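Local coordinates for NO-binding heme-dependent sensor protein (Shewanella oneidensis, PDB 4U9B) that binds heme, whose iron carries nitric oxide in this crystal, holds a zinc ion, and probably acts as a nitric oxide sensor in signalling, at residues M60-Q63 and D64-A68; S93-M96 and G97-D100. All blocks are in the same frame, centred on the assembly; numbering follows the deposited sequence.

Contact 1 (M60-Q63 and D64-A68); sequences MPIQ and DVVKA
M60 and P61 close down on D64 and V65 across the first turn of helix 62-80, where P61 holds the N-cap position and D64 is the third residue after it. The side chain of D64 runs back toward the start of the helix. Its CB meets the M60 methyl, 3.8 Å from M60 CE, and also lies beside the P61 carbonyl oxygen. With CG set beside the backbone N (chi1 -78°), the carboxylate reaches the proline ring: D64 OD2 comes to 3.3 Å from P61 CG and slightly less near to P61 CD, so one oxygen is laid against the ring's CH2 groups. An acidic group at this place would probably also be favoured by the positive end of the helix dipole. An alanine here would keep the beta carbon against the methionine methyl, but would probably uncover that part of the proline ring and leave the helix start without its negative charge. M60 meets D64 at about a right angle. The bend at chi3 (54°) folds its methyl inward, and CE touches V65 CG2 at 3.9 Å as well. V65 and I62 pack on V51 and A55 of helix 44-58, whereas Q63 and V66 lie against F140 of helix 139-152. Among the main-chain bonds, D64 N reaches P61 O only weakly, at 3.3 Å. The regular helical pattern then sets in, V66 N donating to I62 O at 2.9 Å and K67 N to Q63 O at the same length. K67 extends its chain to form a salt bridge with E143. I62 CG1 and V66 CG2 lie 4.2 Å apart, and that same V66 methyl sits 3.3 Å from I62 O.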
loop_
_atom_site.group_PDB
_atom_site.type_symbol
_atom_site.label_atom_id
_atom_site.label_comp_id
_atom_site.label_asym_id
_atom_site.label_seq_id
_atom_site.Cartn_x
_atom_site.Cartn_y
_atom_site.Cartn_z
ATOM N N MET A 60 -4.534 -14.786 11.607
ATOM C CA MET A 60 -3.570 -14.736 10.509
ATOM C C MET A 60 -2.347 -13.906 10.864
ATOM O O MET A 60 -2.408 -13.057 11.756
ATOM C CB MET A 60 -4.194 -14.125 9.260
ATOM C CG MET A 60 -5.316 -14.906 8.633
ATOM S SD MET A 60 -6.117 -13.911 7.363
ATOM C CE MET A 60 -4.726 -13.456 6.321
ATOM N N PRO A 61 -1.236 -14.124 10.139
ATOM C CA PRO A 61 -0.120 -13.187 10.271
ATOM C C PRO A 61 -0.585 -11.800 9.875
ATOM O O PRO A 61 -1.378 -11.686 8.939
ATOM C CB PRO A 61 0.927 -13.727 9.288
ATOM C CG PRO A 61 0.523 -15.136 9.014
ATOM C CD PRO A 61 -0.965 -15.168 9.137
ATOM N N ILE A 62 -0.127 -10.776 10.583
ATOM C CA ILE A 62 -0.526 -9.414 10.274
ATOM C C ILE A 62 -0.079 -9.038 8.863
ATOM O O ILE A 62 -0.782 -8.321 8.147
ATOM C CB ILE A 62 0.057 -8.403 11.302
ATOM C CG1 ILE A 62 -0.475 -6.998 11.039
ATOM C CG2 ILE A 62 1.573 -8.392 11.284
ATOM C CD1 ILE A 62 -1.913 -6.906 11.262
ATOM N N GLN A 63 1.080 -9.542 8.460
ATOM C CA GLN A 63 1.668 -9.158 7.182
ATOM C C GLN A 63 0.856 -9.667 5.990
ATOM O O GLN A 63 0.874 -9.057 4.918
ATOM C CB GLN A 63 3.113 -9.663 7.093
ATOM C CG GLN A 63 4.046 -9.041 8.128
ATOM C CD GLN A 63 4.068 -7.522 8.067
ATOM O OE1 GLN A 63 3.801 -6.928 7.025
ATOM N NE2 GLN A 63 4.371 -6.886 9.193
ATOM N N ASP A 64 0.149 -10.778 6.172
ATOM C CA ASP A 64 -0.707 -11.308 5.116
ATOM C C ASP A 64 -1.949 -10.433 4.943
ATOM O O ASP A 64 -2.430 -10.235 3.827
ATOM C CB ASP A 64 -1.115 -12.750 5.419
ATOM C CG ASP A 64 -0.008 -13.753 5.119
ATOM O OD1 ASP A 64 0.862 -13.468 4.267
ATOM O OD2 ASP A 64 -0.014 -14.839 5.733
ATOM N N VAL A 65 -2.463 -9.911 6.050
ATOM C CA VAL A 65 -3.584 -8.979 5.997
ATOM C C VAL A 65 -3.138 -7.682 5.327
ATOM O O VAL A 65 -3.860 -7.112 4.509
ATOM C CB VAL A 65 -4.139 -8.684 7.405
ATOM C CG1 VAL A 65 -5.205 -7.585 7.358
ATOM C CG2 VAL A 65 -4.711 -9.954 8.017
ATOM N N VAL A 66 -1.937 -7.230 5.676
ATOM C CA VAL A 66 -1.381 -6.000 5.121
ATOM C C VAL A 66 -1.176 -6.130 3.616
ATOM O O VAL A 66 -1.413 -5.186 2.864
ATOM C CB VAL A 66 -0.048 -5.642 5.816
ATOM C CG1 VAL A 66 0.715 -4.564 5.051
ATOM C CG2 VAL A 66 -0.314 -5.187 7.249
ATOM N N LYS A 67 -0.740 -7.304 3.179
ATOM C CA LYS A 67 -0.525 -7.551 1.757
ATOM C C LYS A 67 -1.857 -7.560 1.015
ATOM O O LYS A 67 -1.964 -7.027 -0.088
ATOM C CB LYS A 67 0.218 -8.873 1.547
ATOM C CG LYS A 67 0.495 -9.218 0.089
ATOM C CD LYS A 67 1.321 -10.492 -0.036
ATOM C CE LYS A 67 1.613 -10.829 -1.490
ATOM N NZ LYS A 67 2.558 -11.979 -1.634
ATOM N N ALA A 68 -2.872 -8.156 1.632
ATOM C CA ALA A 68 -4.207 -8.188 1.044
ATOM C C ALA A 68 -4.758 -6.777 0.900
ATOM O O ALA A 68 -5.334 -6.420 -0.130
ATOM C CB ALA A 68 -5.138 -9.035 1.889
#

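Contact 2 (S93-M96 and G97-D100); sequences SLVM and GIHD. With HEM (protoporphyrin IX containing Fe), chain B; PO4 (phosphate ion), chain E.
The heme pocket receives L94 and I98 at the junction of helices 91-96 and 98-109, and both side chains press on one vinyl group of the porphyrin. I98 CD1 lies 3.6 Å from HEM CAB and L94 CD2 3.7 Å from the same carbon, L94 reaching it with CG turned opposite the backbone N (chi1 -171°). The two residues meet more loosely, at 4.4 Å between L94 CD2 and I98 CG1, while V95 CG1 lies near I98 CD1. I98 also touches the nitric oxide, whose pocket it shares with I102 and L115, and its helix carries H103, known as an axial heme ligand but not bound to the iron in this NO-ligated model. V95 packs on I128 and L130 of strand 128-133.

A beta carbon on G97, at the junction, would lie only 2.9 Å from S93 O, which suits a residue lacking a side chain. G97 N donates to L94 O at 2.9 Å and I98 N to V95 O at 3.3 Å, the latter nearly straight at the hydrogen (167°). Both N-H groups approach from above the carbonyl planes of L94 and V95. A water accepts from H99 N and donates to V95 O, bridging residues 93-96 and 97-100.

H99 turns outward. Its ND1 gives a hydrogen bond of 3.2 Å to D100 OD1, with the carboxylate oxygen tilted 30° out of the ring plane, and at the ring edge NE2 donates to O1 of a phosphate at 3.1 Å. That ion, probably from the crystallisation liquor, is also held by H117 and N119. Since both ring nitrogens donate to anionic groups, the imidazole is likely to be positively charged in this crystal, whereas L94 and I98 offer the heme vinyl only hydrocarbon.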
loop_
_atom_site.group_PDB
_atom_site.type_symbol
_atom_site.label_atom_id
_atom_site.label_comp_id
_atom_site.label_asym_id
_atom_site.label_seq_id
_atom_site.Cartn_x
_atom_site.Cartn_y
_atom_site.Cartn_z
ATOM N N SER A 93 6.243 0.795 -16.596
ATOM C CA SER A 93 6.304 2.253 -16.562
ATOM C C SER A 93 5.839 2.787 -15.211
ATOM O O SER A 93 6.446 3.702 -14.655
ATOM C CB SER A 93 5.449 2.856 -17.681
ATOM O OG SER A 93 5.752 2.267 -18.933
ATOM N N LEU A 94 4.762 2.209 -14.687
ATOM C CA LEU A 94 4.214 2.631 -13.399
ATOM C C LEU A 94 5.222 2.403 -12.281
ATOM O O LEU A 94 5.522 3.316 -11.513
ATOM C CB LEU A 94 2.911 1.883 -13.094
ATOM C CG LEU A 94 2.106 2.370 -11.880
ATOM C CD1 LEU A 94 0.630 2.055 -12.069
ATOM C CD2 LEU A 94 2.600 1.755 -10.569
ATOM N N VAL A 95 5.740 1.181 -12.191
ATOM C CA VAL A 95 6.663 0.816 -11.121
ATOM C C VAL A 95 7.928 1.667 -11.161
ATOM O O VAL A 95 8.396 2.154 -10.131
ATOM C CB VAL A 95 7.053 -0.673 -11.202
ATOM C CG1 VAL A 95 8.046 -1.034 -10.099
ATOM C CG2 VAL A 95 5.812 -1.547 -11.097
ATOM N N MET A 96 8.485 1.837 -12.354
ATOM C CA MET A 96 9.678 2.655 -12.520
ATOM C C MET A 96 9.371 4.134 -12.298
ATOM O O MET A 96 10.284 4.947 -12.146
ATOM C CB MET A 96 10.273 2.436 -13.912
ATOM C CG MET A 96 10.832 1.038 -14.118
ATOM S SD MET A 96 12.200 0.663 -13.002
ATOM C CE MET A 96 13.448 1.791 -13.617
ATOM N N GLY A 97 8.085 4.471 -12.269
ATOM C CA GLY A 97 7.653 5.844 -12.071
ATOM C C GLY A 97 7.203 6.162 -10.657
ATOM O O GLY A 97 6.781 7.286 -10.384
ATOM N N ILE A 98 7.282 5.189 -9.754
ATOM C CA ILE A 98 6.888 5.427 -8.369
ATOM C C ILE A 98 7.776 6.506 -7.756
ATOM O O ILE A 98 7.288 7.423 -7.094
ATOM C CB ILE A 98 6.970 4.138 -7.509
ATOM C CG1 ILE A 98 5.970 3.091 -8.013
ATOM C CG2 ILE A 98 6.687 4.454 -6.037
ATOM C CD1 ILE A 98 6.117 1.721 -7.358
ATOM N N HIS A 99 9.079 6.401 -7.993
ATOM C CA HIS A 99 10.048 7.298 -7.376
ATOM C C HIS A 99 9.918 8.725 -7.898
ATOM O O HIS A 99 9.928 9.681 -7.125
ATOM C CB HIS A 99 11.471 6.791 -7.621
ATOM C CG HIS A 99 12.528 7.608 -6.946
ATOM N ND1 HIS A 99 13.413 8.403 -7.642
ATOM C CD2 HIS A 99 12.838 7.759 -5.637
ATOM C CE1 HIS A 99 14.224 9.004 -6.792
ATOM N NE2 HIS A 99 13.897 8.631 -5.568
ATOM N N ASP A 100 9.801 8.856 -9.215
ATOM C CA ASP A 100 9.742 10.164 -9.857
ATOM C C ASP A 100 8.322 10.712 -9.893
ATOM O O ASP A 100 8.016 11.736 -9.281
ATOM C CB ASP A 100 10.289 10.086 -11.286
ATOM C CG ASP A 100 11.770 9.767 -11.333
ATOM O OD1 ASP A 100 12.455 9.953 -10.305
ATOM O OD2 ASP A 100 12.248 9.338 -12.405
HETATM C CHA HEM B . 1.572 5.298 0.707
HETATM C CHB HEM B . 3.822 2.106 -2.151
HETATM C CHC HEM B . 1.123 3.492 -5.903
HETATM C CHD HEM B . -0.208 7.399 -3.358
HETATM C C1A HEM B . 2.270 4.194 0.284
HETATM C C2A HEM B . 2.758 3.115 1.119
HETATM C C3A HEM B . 3.375 2.237 0.321
HETATM C C4A HEM B . 3.302 2.726 -1.037
HETATM C CMA HEM B . 4.054 0.922 0.741
HETATM C CAA HEM B . 2.596 2.998 2.653
HETATM C CBA HEM B . 3.452 4.040 3.377
HETATM C CGA HEM B . 4.865 3.570 3.642
HETATM O O1A HEM B . 5.643 4.348 4.261
HETATM O O2A HEM B . 5.236 2.431 3.251
HETATM C C1B HEM B . 3.258 2.153 -3.402
HETATM C C2B HEM B . 3.513 1.227 -4.482
HETATM C C3B HEM B . 2.772 1.617 -5.537
HETATM C C4B HEM B . 2.015 2.787 -5.128
HETATM C CMB HEM B . 4.508 0.053 -4.347
HETATM C CAB HEM B . 2.634 0.998 -6.948
HETATM C CBB HEM B . 2.962 -0.264 -7.240
HETATM C C1C HEM B . 0.524 4.683 -5.547
HETATM C C2C HEM B . -0.360 5.464 -6.382
HETATM C C3C HEM B . -0.735 6.557 -5.708
HETATM C C4C HEM B . -0.100 6.499 -4.397
HETATM C CMC HEM B . -0.776 5.077 -7.817
HETATM C CAC HEM B . -1.694 7.630 -6.286
HETATM C CBC HEM B . -1.874 8.834 -5.729
HETATM C C1D HEM B . 0.056 7.145 -2.030
HETATM C C2D HEM B . -0.451 7.937 -0.935
HETATM C C3D HEM B . 0.102 7.284 0.329
HETATM C C4D HEM B . 0.893 6.164 -0.121
HETATM C CMD HEM B . -1.369 9.172 -1.018
HETATM C CAD HEM B . -0.133 7.719 1.786
HETATM C CBD HEM B . 0.941 8.713 2.219
HETATM C CGD HEM B . 0.684 9.108 3.649
HETATM O O1D HEM B . -0.024 8.343 4.349
HETATM O O2D HEM B . 1.183 10.178 4.093
HETATM N NA HEM B . 2.614 3.920 -1.029
HETATM N NB HEM B . 2.341 3.087 -3.824
HETATM N NC HEM B . 0.660 5.346 -4.342
HETATM N ND HEM B . 0.842 6.114 -1.513
HETATM FE FE HEM B . 1.778 4.735 -2.712
HETATM P P PO4 E . 15.303 8.631 -2.061
HETATM O O1 PO4 E . 14.252 9.528 -2.671
HETATM O O2 PO4 E . 14.695 7.285 -1.751
HETATM O O3 PO4 E . 16.443 8.457 -3.038
HETATM O O4 PO4 E . 15.821 9.256 -0.788
HETATM O O HOH W 1 10.323 4.034 -8.775
#

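In the fold
Contacts 1 and 2 are both local, one at a helix start and one at a junction of two helices, and they stand on opposite sides of the chain's centre, about 25 Å apart between centres and with no touch. Contact 1 is a surface feature that starts a single helix, 62-80, wedged between helices 44-58 and 139-152, with the zinc ion about 7 Å from the side chain of Q63 and the heme about 8 Å from that of V66. Contact 2 is mostly buried, against strands 117-122 and 128-133. Contact 1 mixes apolar pairs with a carboxylate and a lysine salt bridge, while contact 2 turns aliphatic groups to heme and nitric oxide and leaves H99 and D100 outward.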